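Local coordinates for Thiol:disulfide interchange protein, thioredoxin family protein (Chlorobaculum tepidum, PDB 3OR5) that probably acts as a thioredoxin-fold thiol:disulfide oxidoreductase of the TlpA-like family, with a likely part in cytochrome c biogenesis, at residues T119-D124 / S130-G135; P15-V20 / K35-N40; V71-N76 / P100-A105; N40-W45 / S51-M56; V57-T62 / R137-F142. All coordinates share one frame; numbering follows the deposited sequence.

Interaction 1 of 5, residues T119-D124 / S130-G135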
# COMPACT_ATOMS: atom_id res chain seq x y z
N THR A 119 7.91 -3.31 -0.87
CA THR A 119 7.33 -3.90 -2.08
C THR A 119 5.89 -3.38 -2.05
O THR A 119 5.21 -3.50 -1.02
CB THR A 119 7.28 -5.41 -1.99
OG1 THR A 119 8.65 -5.98 -2.04
CG2 THR A 119 6.57 -6.01 -3.23
N SER A 120 5.46 -2.86 -3.19
CA SER A 120 4.11 -2.34 -3.22
C SER A 120 3.38 -2.87 -4.42
O SER A 120 3.97 -3.25 -5.42
CB SER A 120 4.19 -0.85 -3.33
OG SER A 120 4.87 -0.19 -2.21
N PHE A 121 2.07 -2.89 -4.31
CA PHE A 121 1.18 -3.44 -5.40
C PHE A 121 0.25 -2.37 -5.82
O PHE A 121 -0.35 -1.68 -4.95
CB PHE A 121 0.42 -4.64 -4.85
CG PHE A 121 1.33 -5.76 -4.43
CD1 PHE A 121 1.73 -6.67 -5.35
CD2 PHE A 121 1.85 -5.81 -3.13
CE1 PHE A 121 2.60 -7.70 -4.99
CE2 PHE A 121 2.79 -6.82 -2.76
CZ PHE A 121 3.15 -7.77 -3.70
N VAL A 122 0.15 -2.18 -7.13
CA VAL A 122 -0.75 -1.09 -7.67
C VAL A 122 -2.04 -1.71 -8.13
O VAL A 122 -2.03 -2.59 -9.01
CB VAL A 122 -0.08 -0.38 -8.83
CG1 VAL A 122 -1.03 0.76 -9.32
CG2 VAL A 122 1.35 0.21 -8.47
N ILE A 123 -3.16 -1.29 -7.53
CA ILE A 123 -4.50 -1.81 -7.90
C ILE A 123 -5.26 -0.69 -8.57
O ILE A 123 -5.38 0.43 -8.03
CB ILE A 123 -5.28 -2.30 -6.67
CG1 ILE A 123 -4.75 -3.62 -6.14
CG2 ILE A 123 -6.75 -2.64 -7.09
CD1 ILE A 123 -3.47 -3.45 -5.31
N ASP A 124 -5.69 -0.93 -9.79
CA ASP A 124 -6.27 0.20 -10.50
C ASP A 124 -7.76 0.27 -10.14
O ASP A 124 -8.29 -0.54 -9.39
CB ASP A 124 -6.05 0.09 -11.98
CG ASP A 124 -6.69 -1.14 -12.56
OD1 ASP A 124 -7.70 -1.71 -12.05
OD2 ASP A 124 -6.12 -1.51 -13.62
N SER A 130 -2.26 -4.22 -11.32
CA SER A 130 -1.66 -3.83 -12.60
C SER A 130 -0.17 -3.93 -12.58
O SER A 130 0.49 -4.12 -13.61
CB SER A 130 -1.98 -2.30 -12.79
OG SER A 130 -3.30 -2.24 -13.31
N GLY A 131 0.42 -3.80 -11.40
CA GLY A 131 1.89 -3.71 -11.37
C GLY A 131 2.41 -3.88 -9.95
O GLY A 131 1.68 -3.76 -8.95
N VAL A 132 3.71 -4.15 -9.89
CA VAL A 132 4.41 -4.31 -8.63
C VAL A 132 5.56 -3.35 -8.59
O VAL A 132 6.38 -3.28 -9.52
CB VAL A 132 4.89 -5.80 -8.46
CG1 VAL A 132 5.50 -5.90 -7.11
CG2 VAL A 132 3.71 -6.82 -8.61
N ILE A 133 5.73 -2.63 -7.49
CA ILE A 133 6.82 -1.71 -7.34
C ILE A 133 7.81 -2.35 -6.37
O ILE A 133 7.50 -2.62 -5.22
CB ILE A 133 6.34 -0.37 -6.72
CG1 ILE A 133 5.33 0.30 -7.64
CG2 ILE A 133 7.53 0.59 -6.50
CD1 ILE A 133 4.59 1.44 -6.99
N VAL A 134 9.02 -2.62 -6.86
CA VAL A 134 10.09 -3.14 -5.96
C VAL A 134 11.35 -2.25 -6.11
O VAL A 134 12.47 -2.71 -5.84
CB VAL A 134 10.52 -4.55 -6.30
CG1 VAL A 134 9.38 -5.60 -6.07
CG2 VAL A 134 11.09 -4.62 -7.72
N GLY A 135 11.19 -1.03 -6.56
CA GLY A 135 12.26 -0.05 -6.71
C GLY A 135 11.79 1.32 -6.26
O GLY A 135 10.58 1.59 -6.18
O HOH W 1 7.52 -0.25 -2.88
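V122 and I133 form the dense part of this antiparallel hairpin: V122 CG2 lies 3.8 Å from I133 CD1, two branched side chains meeting at a slant on the face that also carries S120. With chi1 at -178°, V122 sets CG2 beside its own backbone N, on the side where I133 arrives. S120 adds its CB, 4.0 Å from I133 CB, and on this face water 1 sits 2.7 Å from S120 OG and gives a weak bond to I133 O. Here the strands are stitched closely: S120 N gives to I133 O and I133 N returns to S120 O (2.8 Å), while V122 N gives to G131 O almost straight, at 177°. The next bond runs from S130 N, not G131 N, to V122 O (2.8 Å). With S130 at helix-like backbone angles, two residues oppose V122, consistent with a classic beta bulge.

On the other face the contact is thinner. F121 lies alongside V132, its CD1 3.8 Å from V132 CG2, and T119 CG2 touches V132 CG1 and V134 CG1. F106 and Y109 help bury F121, whereas V132 is partly exposed and V134 reaches solvent. At the turn end, where S130 is exposed, D124 OD1 accepts from N128 N, and D124 OD2 stands 2.9 Å from S130 OG.

Strand 119-123 is thus bonded along both edges, to 129-133 here and to 36-42 beyond. Four main-chain bonds hold the outermost strand of the thioredoxin-type sheet, with apolar contact on both faces, buried at V122-I133 and partly open to solvent at V132.

Interaction 2 of 5, residues P15-V20 / K35-N40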
# COMPACT_ATOMS: atom_id res chain seq x y z
N PRO A 15 -7.03 -9.05 -4.18
CA PRO A 15 -7.58 -9.89 -3.11
C PRO A 15 -8.45 -9.12 -2.12
O PRO A 15 -8.41 -7.90 -2.06
CB PRO A 15 -6.34 -10.36 -2.36
CG PRO A 15 -5.28 -9.32 -2.65
CD PRO A 15 -5.66 -8.60 -3.89
N SER A 16 -9.27 -9.84 -1.38
CA SER A 16 -10.04 -9.24 -0.29
C SER A 16 -9.19 -9.34 0.94
O SER A 16 -8.54 -10.35 1.18
CB SER A 16 -11.31 -10.08 -0.03
OG SER A 16 -12.31 -9.75 -0.98
N PHE A 17 -9.19 -8.26 1.72
CA PHE A 17 -8.48 -8.32 2.97
C PHE A 17 -9.03 -7.22 3.92
O PHE A 17 -9.61 -6.25 3.51
CB PHE A 17 -6.96 -8.07 2.75
CG PHE A 17 -6.60 -6.77 2.06
CD1 PHE A 17 -5.96 -5.80 2.81
CD2 PHE A 17 -6.79 -6.52 0.72
CE1 PHE A 17 -5.54 -4.60 2.23
CE2 PHE A 17 -6.42 -5.31 0.12
CZ PHE A 17 -5.82 -4.33 0.91
N SER A 18 -8.80 -7.44 5.21
CA SER A 18 -9.43 -6.60 6.22
C SER A 18 -8.68 -6.71 7.50
O SER A 18 -7.85 -7.62 7.67
CB SER A 18 -10.93 -6.97 6.47
OG SER A 18 -11.09 -8.29 6.93
N GLY A 19 -8.95 -5.78 8.41
CA GLY A 19 -8.35 -5.95 9.76
C GLY A 19 -8.51 -4.72 10.61
O GLY A 19 -9.37 -3.89 10.34
N VAL A 20 -7.65 -4.59 11.64
CA VAL A 20 -7.71 -3.44 12.56
C VAL A 20 -6.37 -2.76 12.35
O VAL A 20 -5.34 -3.46 12.24
CB VAL A 20 -7.80 -3.89 14.02
CG1 VAL A 20 -7.71 -2.66 14.91
CG2 VAL A 20 -9.22 -4.54 14.25
N LYS A 35 -12.04 2.33 -6.30
CA LYS A 35 -10.91 3.17 -5.97
C LYS A 35 -9.59 2.56 -6.43
O LYS A 35 -9.45 1.38 -6.39
CB LYS A 35 -10.84 3.40 -4.46
CG LYS A 35 -11.92 4.24 -3.87
CD LYS A 35 -11.61 4.73 -2.48
CE LYS A 35 -12.68 5.56 -1.90
NZ LYS A 35 -12.63 5.60 -0.43
N ALA A 36 -8.67 3.39 -6.89
CA ALA A 36 -7.30 2.88 -7.15
C ALA A 36 -6.64 2.89 -5.77
O ALA A 36 -6.98 3.68 -4.90
CB ALA A 36 -6.57 3.74 -8.08
N TYR A 37 -5.68 1.96 -5.55
CA TYR A 37 -4.99 2.03 -4.26
C TYR A 37 -3.63 1.34 -4.46
O TYR A 37 -3.45 0.53 -5.40
CB TYR A 37 -5.75 1.39 -3.13
CG TYR A 37 -6.24 -0.06 -3.33
CD1 TYR A 37 -5.52 -1.09 -2.79
CD2 TYR A 37 -7.47 -0.33 -3.95
CE1 TYR A 37 -5.98 -2.42 -2.88
CE2 TYR A 37 -7.93 -1.60 -4.04
CZ TYR A 37 -7.17 -2.63 -3.59
OH TYR A 37 -7.64 -3.93 -3.63
N ILE A 38 -2.72 1.66 -3.55
CA ILE A 38 -1.36 1.02 -3.59
C ILE A 38 -1.17 0.43 -2.23
O ILE A 38 -1.27 1.17 -1.21
CB ILE A 38 -0.27 2.05 -3.95
CG1 ILE A 38 -0.37 2.45 -5.44
CG2 ILE A 38 1.11 1.46 -3.69
CD1 ILE A 38 0.52 3.70 -5.78
N VAL A 39 -0.86 -0.89 -2.19
CA VAL A 39 -0.64 -1.58 -0.89
C VAL A 39 0.87 -1.66 -0.75
O VAL A 39 1.56 -2.21 -1.61
CB VAL A 39 -1.26 -2.95 -0.92
CG1 VAL A 39 -0.95 -3.72 0.40
CG2 VAL A 39 -2.79 -2.84 -1.18
N ASN A 40 1.38 -1.09 0.34
CA ASN A 40 2.85 -0.87 0.57
C ASN A 40 3.22 -1.75 1.73
O ASN A 40 2.83 -1.52 2.88
CB ASN A 40 3.14 0.59 0.89
CG ASN A 40 4.58 0.81 1.27
OD1 ASN A 40 5.49 0.35 0.52
ND2 ASN A 40 4.80 1.53 2.25
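F17, whose ring meets Y37 and V39, gives its backbone N-H to S29 OG, a bond that helps hold the phenylalanine as it reaches for the central sheet. No hydrogen bond joins 15-20 to 35-40. The approach is made mainly by side chains, across 11.0 Å between F17 CA and V39 CA. Ring atom CE2 of F17 lies 4.2 Å from CE1 of Y37, and the tyrosine OH stands at the edge of the F17 ring, near its plane. The next ring atom, CZ of F17, touches V39 CG2 at 4.0 Å. F17 and Y37 run past each other in opposite directions, one coming from the loop and the other from the strand. Both have CG wedged between the backbone N and the carbonyl carbon (chi1 57° and 53°), a torsion with which each ring is carried into the gap. V39 CG2 in turn lies in the plane of the Y37 ring, at its edge, so the methyl is shared by the two aromatics.

In the thioredoxin fold, strand 36-42 runs through the middle of the sheet, and Y37 and V39 belong to the face covered by helix 100-107. F17 enters beside that helix: F106 meets its ring edge-to-face, L102 touches it, and F27 from the partner strand of the small hairpin packs at a slant. P15 contributes little to the strand itself, P15 O lying 4.3 Å from Y37 OH, and rests instead on A105 and F106.

Interaction 3 of 5, residues V71-N76 / P100-A105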
# COMPACT_ATOMS: atom_id res chain seq x y z
N VAL A 71 -2.41 1.95 1.30
CA VAL A 71 -2.68 1.16 2.48
C VAL A 71 -1.31 0.60 2.87
O VAL A 71 -0.58 0.03 1.98
CB VAL A 71 -3.56 -0.02 2.11
CG1 VAL A 71 -3.77 -0.92 3.32
CG2 VAL A 71 -4.92 0.45 1.58
N GLY A 72 -0.92 0.76 4.12
CA GLY A 72 0.43 0.24 4.53
C GLY A 72 0.27 -1.06 5.31
O GLY A 72 -0.64 -1.21 6.13
N ILE A 73 1.16 -2.03 5.09
CA ILE A 73 1.16 -3.28 5.88
C ILE A 73 2.59 -3.39 6.40
O ILE A 73 3.54 -3.49 5.63
CB ILE A 73 0.78 -4.48 4.99
CG1 ILE A 73 -0.73 -4.34 4.56
CG2 ILE A 73 0.99 -5.82 5.83
CD1 ILE A 73 -1.20 -5.43 3.56
N ALA A 74 2.74 -3.33 7.72
CA ALA A 74 4.09 -3.23 8.35
C ALA A 74 4.58 -4.63 8.65
O ALA A 74 3.95 -5.37 9.43
CB ALA A 74 4.01 -2.43 9.67
N VAL A 75 5.72 -4.98 8.05
CA VAL A 75 6.32 -6.30 8.18
C VAL A 75 7.53 -6.23 9.09
O VAL A 75 8.14 -5.16 9.20
CB VAL A 75 6.71 -6.84 6.79
CG1 VAL A 75 5.40 -7.19 5.94
CG2 VAL A 75 7.64 -5.94 6.05
N ASN A 76 7.87 -7.37 9.74
CA ASN A 76 9.13 -7.35 10.56
C ASN A 76 9.13 -6.21 11.56
O ASN A 76 10.17 -5.65 11.82
CB ASN A 76 10.37 -7.32 9.64
CG ASN A 76 10.42 -8.50 8.63
OD1 ASN A 76 11.34 -9.33 8.69
ND2 ASN A 76 9.53 -8.52 7.68
N PRO A 100 0.13 -13.37 8.77
CA PRO A 100 0.45 -14.28 7.65
C PRO A 100 -0.58 -14.26 6.56
O PRO A 100 -0.19 -14.40 5.37
CB PRO A 100 0.49 -15.68 8.32
CG PRO A 100 0.82 -15.39 9.74
CD PRO A 100 0.16 -14.02 10.09
N GLU A 101 -1.84 -14.04 6.92
CA GLU A 101 -2.90 -13.97 5.94
C GLU A 101 -2.75 -12.75 4.98
O GLU A 101 -3.02 -12.84 3.79
CB GLU A 101 -4.23 -13.83 6.67
CG GLU A 101 -5.43 -13.65 5.81
CD GLU A 101 -6.71 -13.61 6.68
OE1 GLU A 101 -6.80 -12.73 7.59
OE2 GLU A 101 -7.61 -14.47 6.48
N LEU A 102 -2.32 -11.62 5.54
CA LEU A 102 -2.19 -10.41 4.71
C LEU A 102 -1.04 -10.64 3.77
O LEU A 102 -1.13 -10.23 2.61
CB LEU A 102 -1.94 -9.18 5.58
CG LEU A 102 -3.14 -8.63 6.39
CD1 LEU A 102 -2.75 -7.45 7.33
CD2 LEU A 102 -4.30 -8.17 5.43
N ILE A 103 0.03 -11.29 4.23
CA ILE A 103 1.20 -11.52 3.37
C ILE A 103 0.81 -12.51 2.27
O ILE A 103 1.04 -12.25 1.12
CB ILE A 103 2.46 -11.97 4.13
CG1 ILE A 103 2.94 -10.77 4.95
CG2 ILE A 103 3.52 -12.52 3.12
CD1 ILE A 103 4.00 -11.16 5.98
N ARG A 104 0.07 -13.55 2.65
CA ARG A 104 -0.28 -14.58 1.63
C ARG A 104 -1.28 -13.99 0.62
O ARG A 104 -1.31 -14.46 -0.53
CB ARG A 104 -0.91 -15.80 2.31
CG ARG A 104 0.03 -16.68 3.08
CD ARG A 104 -0.71 -18.03 3.35
NE ARG A 104 -1.68 -17.89 4.44
CZ ARG A 104 -1.34 -18.05 5.71
NH1 ARG A 104 -0.08 -18.34 6.02
NH2 ARG A 104 -2.25 -17.88 6.67
N ALA A 105 -2.09 -13.00 1.00
CA ALA A 105 -3.01 -12.33 0.06
C ALA A 105 -2.32 -11.73 -1.19
O ALA A 105 -2.92 -11.72 -2.27
CB ALA A 105 -3.88 -11.29 0.73
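I73 and L102 make the inner of two light apolar touches between strand 68-74 and helix 100-107: I73 CD1 comes to 4.3 Å from L102 CB. The outer one joins V75 CG1 to I103 CD1, 4.2 Å apart. Both are methyl-to-alkyl contacts at full van der Waals spacing, and no hydrogen bond runs between the segments. The backbones stay well separated, I73 CA lying 8.0 Å from L102 CA. I73 reaches across because its chain is extended past CG1 (chi2 175°), driving CD1 toward the helix. I103 sets out obliquely to the strand, and it is the far CD1 methyl that makes the touch.

Around this first shell, I73 is wedged from the strand side, I73 CD1 lying 3.6 Å from V39 CG1 and I73 CG2 equally near F41 CE1, while A98, I117 and F41 also touch V75 and F17 touches L102. The strand beneath is fixed by main-chain bonds to its neighbour: V71 O takes N40 N, and I73 N gives to N40 O. On the helix side, T99 OG1 accepts from L102 N at the first turn, and P100 O takes R104 N.

Between 71-76 and 100-105 the contact is therefore purely hydrophobic, laying the helix on one face of the thioredoxin-type sheet, while the directional bonds run from strand to strand, within the helix and from T99 to its first turn.

Interaction 4 of 5, residues N40-W45 / S51-M56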
# COMPACT_ATOMS: atom_id res chain seq x y z
N ASN A 40 1.38 -1.09 0.34
CA ASN A 40 2.85 -0.87 0.57
C ASN A 40 3.22 -1.75 1.73
O ASN A 40 2.83 -1.52 2.88
CB ASN A 40 3.14 0.59 0.89
CG ASN A 40 4.58 0.81 1.27
OD1 ASN A 40 5.49 0.35 0.52
ND2 ASN A 40 4.80 1.53 2.25
N PHE A 41 4.05 -2.78 1.44
CA PHE A 41 4.64 -3.62 2.53
C PHE A 41 5.91 -2.94 2.89
O PHE A 41 6.79 -2.69 2.02
CB PHE A 41 4.94 -5.05 2.01
CG PHE A 41 3.67 -5.88 1.91
CD1 PHE A 41 3.28 -6.81 2.91
CD2 PHE A 41 2.85 -5.70 0.79
CE1 PHE A 41 2.07 -7.52 2.81
CE2 PHE A 41 1.61 -6.41 0.67
CZ PHE A 41 1.25 -7.39 1.65
N PHE A 42 6.03 -2.59 4.15
CA PHE A 42 7.15 -1.71 4.59
C PHE A 42 7.59 -2.01 6.02
O PHE A 42 6.84 -2.67 6.75
CB PHE A 42 6.76 -0.19 4.56
CG PHE A 42 5.80 0.19 5.65
CD1 PHE A 42 6.24 0.93 6.75
CD2 PHE A 42 4.44 -0.18 5.60
CE1 PHE A 42 5.39 1.25 7.80
CE2 PHE A 42 3.55 0.19 6.65
CZ PHE A 42 4.03 0.88 7.75
N ALA A 43 8.79 -1.46 6.43
CA ALA A 43 9.12 -1.43 7.80
C ALA A 43 9.65 -0.03 8.12
O ALA A 43 10.26 0.60 7.26
CB ALA A 43 10.21 -2.50 8.15
N THR A 44 9.35 0.44 9.33
CA THR A 44 9.77 1.84 9.63
C THR A 44 11.28 1.89 9.90
O THR A 44 11.83 2.98 9.87
CB THR A 44 9.06 2.45 10.83
OG1 THR A 44 9.56 1.91 12.07
CG2 THR A 44 7.53 2.20 10.72
N TRP A 45 11.91 0.74 10.17
CA TRP A 45 13.36 0.76 10.36
C TRP A 45 14.15 0.73 9.07
O TRP A 45 15.40 0.87 9.06
CB TRP A 45 13.77 -0.40 11.28
CG TRP A 45 13.28 -1.78 10.85
CD1 TRP A 45 12.28 -2.48 11.47
CD2 TRP A 45 13.73 -2.60 9.78
NE1 TRP A 45 12.12 -3.68 10.87
CE2 TRP A 45 12.98 -3.80 9.83
CE3 TRP A 45 14.72 -2.48 8.79
CZ2 TRP A 45 13.19 -4.86 8.95
CZ3 TRP A 45 14.94 -3.54 7.90
CH2 TRP A 45 14.14 -4.69 7.96
N SER A 51 12.57 6.89 3.47
CA SER A 51 12.74 7.90 2.43
C SER A 51 11.43 8.11 1.68
O SER A 51 11.00 9.27 1.36
CB SER A 51 13.81 7.42 1.45
OG SER A 51 14.06 8.52 0.59
N GLU A 52 10.72 7.03 1.45
CA GLU A 52 9.56 7.14 0.58
C GLU A 52 8.26 7.44 1.29
O GLU A 52 7.32 8.05 0.64
CB GLU A 52 9.42 6.02 -0.39
CG GLU A 52 9.12 4.75 0.15
CD GLU A 52 8.84 3.70 -0.98
OE1 GLU A 52 9.42 3.79 -2.10
OE2 GLU A 52 8.01 2.81 -0.73
N ILE A 53 8.13 6.98 2.54
CA ILE A 53 6.80 7.19 3.19
C ILE A 53 6.40 8.67 3.29
O ILE A 53 5.21 8.96 3.08
CB ILE A 53 6.73 6.44 4.50
CG1 ILE A 53 6.52 4.94 4.15
CG2 ILE A 53 5.53 6.99 5.40
CD1 ILE A 53 6.71 4.01 5.33
N PRO A 54 7.28 9.60 3.56
CA PRO A 54 6.83 11.02 3.55
C PRO A 54 6.32 11.49 2.19
O PRO A 54 5.38 12.34 2.12
CB PRO A 54 8.06 11.81 3.99
CG PRO A 54 8.79 10.80 4.87
CD PRO A 54 8.60 9.44 4.24
N ASP A 55 6.85 10.96 1.09
CA ASP A 55 6.35 11.33 -0.26
C ASP A 55 4.97 10.68 -0.43
O ASP A 55 4.13 11.28 -1.04
CB ASP A 55 7.30 10.81 -1.34
CG ASP A 55 8.65 11.63 -1.33
OD1 ASP A 55 8.67 12.76 -0.85
OD2 ASP A 55 9.68 11.15 -1.86
N MSE A 56 4.81 9.46 0.06
CA MSE A 56 3.52 8.76 -0.01
C MSE A 56 2.47 9.62 0.72
O MSE A 56 1.35 9.74 0.23
CB MSE A 56 3.55 7.36 0.59
CG MSE A 56 4.34 6.48 -0.35
SE MSE A 56 4.61 4.71 0.51
CE MSE A 56 2.88 4.35 1.00
O HOH W 2 7.68 2.14 2.03
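The F42 ring takes the CD1 methyl of I53 obliquely: I53 CD1 lies 3.4 Å from F42 CD1, a tight touch in which the two side chains cross at about a right angle. N40 O lies in the plane of this ring, at its edge. The N40 amide and the E52 carboxylate are turned 47° apart, with N40 OD1 3.7 Å from E52 OE2.

What joins amide and carboxylate is water 2: N40 ND2 donates to it at 3.0 Å, and it donates to E52 OE2 at 2.9 Å. The bridge links strand to helix where no direct hydrogen bond does. N40 has CG anti to the backbone N (chi1 174°), which carries the amide toward helix 47-63. There the chain of selenomethionine M56 runs extended to SE, and the bend at chi3 brings CE in as well, so that M56 SE and M56 CE both lie 3.6 Å from N40 ND2. E52 leans on P118 as well.

This is the opening strand-helix step of the beta-alpha-beta unit 36-42, 47-63, 68-74, and it flanks the probable CxxC redox motif of C46 and C49, which F42 touches. N40 occupies the strand position of the buried aspartate of classical thioredoxins, and E52, three residues past the second cysteine, matches a glutamate of ResA-like proteins. A buried amide and carboxylate tied through one water imply a polar link between strand and helix close to the probable active site.

Interaction 5 of 5, residues V57-T62 / R137-F142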
# COMPACT_ATOMS: atom_id res chain seq x y z
N VAL A 57 2.88 10.12 1.88
CA VAL A 57 1.89 10.93 2.71
C VAL A 57 1.51 12.18 1.88
O VAL A 57 0.32 12.55 1.83
CB VAL A 57 2.53 11.31 4.05
CG1 VAL A 57 1.66 12.36 4.79
CG2 VAL A 57 2.61 10.06 4.92
N GLN A 58 2.48 12.83 1.23
CA GLN A 58 2.09 13.98 0.42
C GLN A 58 1.16 13.61 -0.74
O GLN A 58 0.20 14.35 -1.08
CB GLN A 58 3.31 14.72 -0.13
CG GLN A 58 2.92 16.14 -0.56
CD GLN A 58 2.45 17.02 0.60
OE1 GLN A 58 3.15 17.18 1.60
NE2 GLN A 58 1.22 17.57 0.49
N VAL A 59 1.48 12.51 -1.43
CA VAL A 59 0.61 12.06 -2.52
C VAL A 59 -0.82 11.71 -2.00
O VAL A 59 -1.87 11.99 -2.66
CB VAL A 59 1.27 10.84 -3.26
CG1 VAL A 59 0.30 10.23 -4.29
CG2 VAL A 59 2.57 11.36 -3.96
N GLN A 60 -0.90 11.08 -0.84
CA GLN A 60 -2.20 10.79 -0.21
C GLN A 60 -2.99 12.11 -0.07
O GLN A 60 -4.21 12.10 -0.30
CB GLN A 60 -1.99 10.12 1.16
CG GLN A 60 -3.30 9.81 1.84
CD GLN A 60 -3.95 8.57 1.30
OE1 GLN A 60 -3.36 7.76 0.59
NE2 GLN A 60 -5.18 8.37 1.72
N LYS A 61 -2.31 13.16 0.38
CA LYS A 61 -3.06 14.44 0.61
C LYS A 61 -3.61 14.99 -0.70
O LYS A 61 -4.76 15.46 -0.71
CB LYS A 61 -2.11 15.44 1.21
CG LYS A 61 -1.71 15.07 2.69
CD LYS A 61 -0.75 16.07 3.31
CE LYS A 61 -0.63 15.58 4.71
NZ LYS A 61 0.51 16.25 5.45
N THR A 62 -2.87 14.87 -1.79
CA THR A 62 -3.35 15.32 -3.10
C THR A 62 -4.60 14.58 -3.56
O THR A 62 -5.51 15.18 -4.17
CB THR A 62 -2.23 15.19 -4.12
OG1 THR A 62 -1.11 16.00 -3.71
CG2 THR A 62 -2.73 15.58 -5.55
N ARG A 137 10.53 5.13 -5.88
CA ARG A 137 9.71 5.97 -6.70
C ARG A 137 9.71 7.32 -6.06
O ARG A 137 9.59 7.43 -4.81
CB ARG A 137 8.24 5.48 -6.74
CG ARG A 137 7.96 4.16 -7.50
CD ARG A 137 8.33 4.23 -9.03
NE ARG A 137 8.19 2.90 -9.59
CZ ARG A 137 9.15 1.99 -9.70
NH1 ARG A 137 10.37 2.23 -9.24
NH2 ARG A 137 8.91 0.79 -10.23
N SER A 138 9.82 8.33 -6.90
CA SER A 138 9.71 9.71 -6.49
C SER A 138 8.26 10.12 -6.19
O SER A 138 7.31 9.44 -6.58
CB SER A 138 10.28 10.64 -7.57
OG SER A 138 9.34 10.88 -8.63
N LYS A 139 8.12 11.25 -5.51
CA LYS A 139 6.83 11.88 -5.33
C LYS A 139 6.11 12.11 -6.66
O LYS A 139 4.97 11.69 -6.86
CB LYS A 139 7.00 13.15 -4.51
CG LYS A 139 5.68 13.68 -4.01
CD LYS A 139 5.93 14.77 -2.93
CE LYS A 139 6.79 15.94 -3.47
NZ LYS A 139 6.70 17.11 -2.51
N ALA A 140 6.80 12.69 -7.63
CA ALA A 140 6.21 12.91 -8.90
C ALA A 140 5.87 11.57 -9.60
O ALA A 140 4.83 11.53 -10.34
CB ALA A 140 7.18 13.73 -9.81
N ASP A 141 6.70 10.52 -9.42
CA ASP A 141 6.38 9.17 -10.01
C ASP A 141 5.11 8.62 -9.37
O ASP A 141 4.20 8.17 -10.08
CB ASP A 141 7.47 8.09 -9.74
CG ASP A 141 8.79 8.37 -10.47
OD1 ASP A 141 8.71 9.00 -11.57
OD2 ASP A 141 9.87 7.96 -9.90
N PHE A 142 4.99 8.75 -8.04
CA PHE A 142 3.75 8.22 -7.44
C PHE A 142 2.56 9.02 -7.94
O PHE A 142 1.49 8.51 -8.15
CB PHE A 142 3.79 8.33 -5.90
CG PHE A 142 4.49 7.23 -5.23
CD1 PHE A 142 4.03 5.89 -5.29
CD2 PHE A 142 5.63 7.50 -4.48
CE1 PHE A 142 4.72 4.86 -4.60
CE2 PHE A 142 6.31 6.47 -3.80
CZ PHE A 142 5.86 5.14 -3.87
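V59 carries the apolar side of this helix-helix contact. Its CG2 methyl settles against the start of helix 139-150, V59 CG2 lying 3.8 Å from F142 CB and 3.9 Å from K139 CG, with K139 O equally close at hand. V59 and F142 cross at about a right angle, and V59 goes on to touch V146 and F70. A second, more exposed touch is made by aliphatic stems: K139 CD lies 3.8 Å from Q58 CB. The lysine's extended first bonds (chi2 167°) carry CD to the glutamine, and the chain turns only beyond it.

No polar bond crosses between the segments. Q60 ties its helix to F70 and T69, and S138 and D141 form a capping box: D141 N gives to S138 OG at 2.8 Å, and S138 N gives to D141 OD2 at 3.0 Å, meeting the carboxylate from above its plane. R137 CB, just before the cap, covers the rim of one face of the F142 ring.

Helices 47-63 and 139-150 lie on the same side of the thioredoxin-type sheet, with F142 also reaching M56. The hydrophobic seam around V59 faces inward and the K139-Q58 stems close its solvent edge. The capping box closes the start of helix 139-150, and apolar contacts join it to helix 47-63.

Along the chain, interactions 2, 4, 3 and 1 follow one another in series, and interaction 5 closes a loop from helix 47-63 to helix 139-150 that encloses 3 and 1. Strand 36-42 is common to 2 and 4, which share N40, and its neighbours 68-74 and 119-123 bring 3 and 1 into the same mixed sheet. Interactions 2 and 3, with centres 10 Å apart, lie with helix 100-107 on one face. Interactions 4 and 5, with centres 11 Å apart, both use helix 47-63 on the other; the centres of 3 and 5 are 21 Å apart, on opposite sides of the chain's centre. Together they build the alpha/beta/alpha sandwich of the thioredoxin fold, with the probable CxxC motif at the start of helix 47-63.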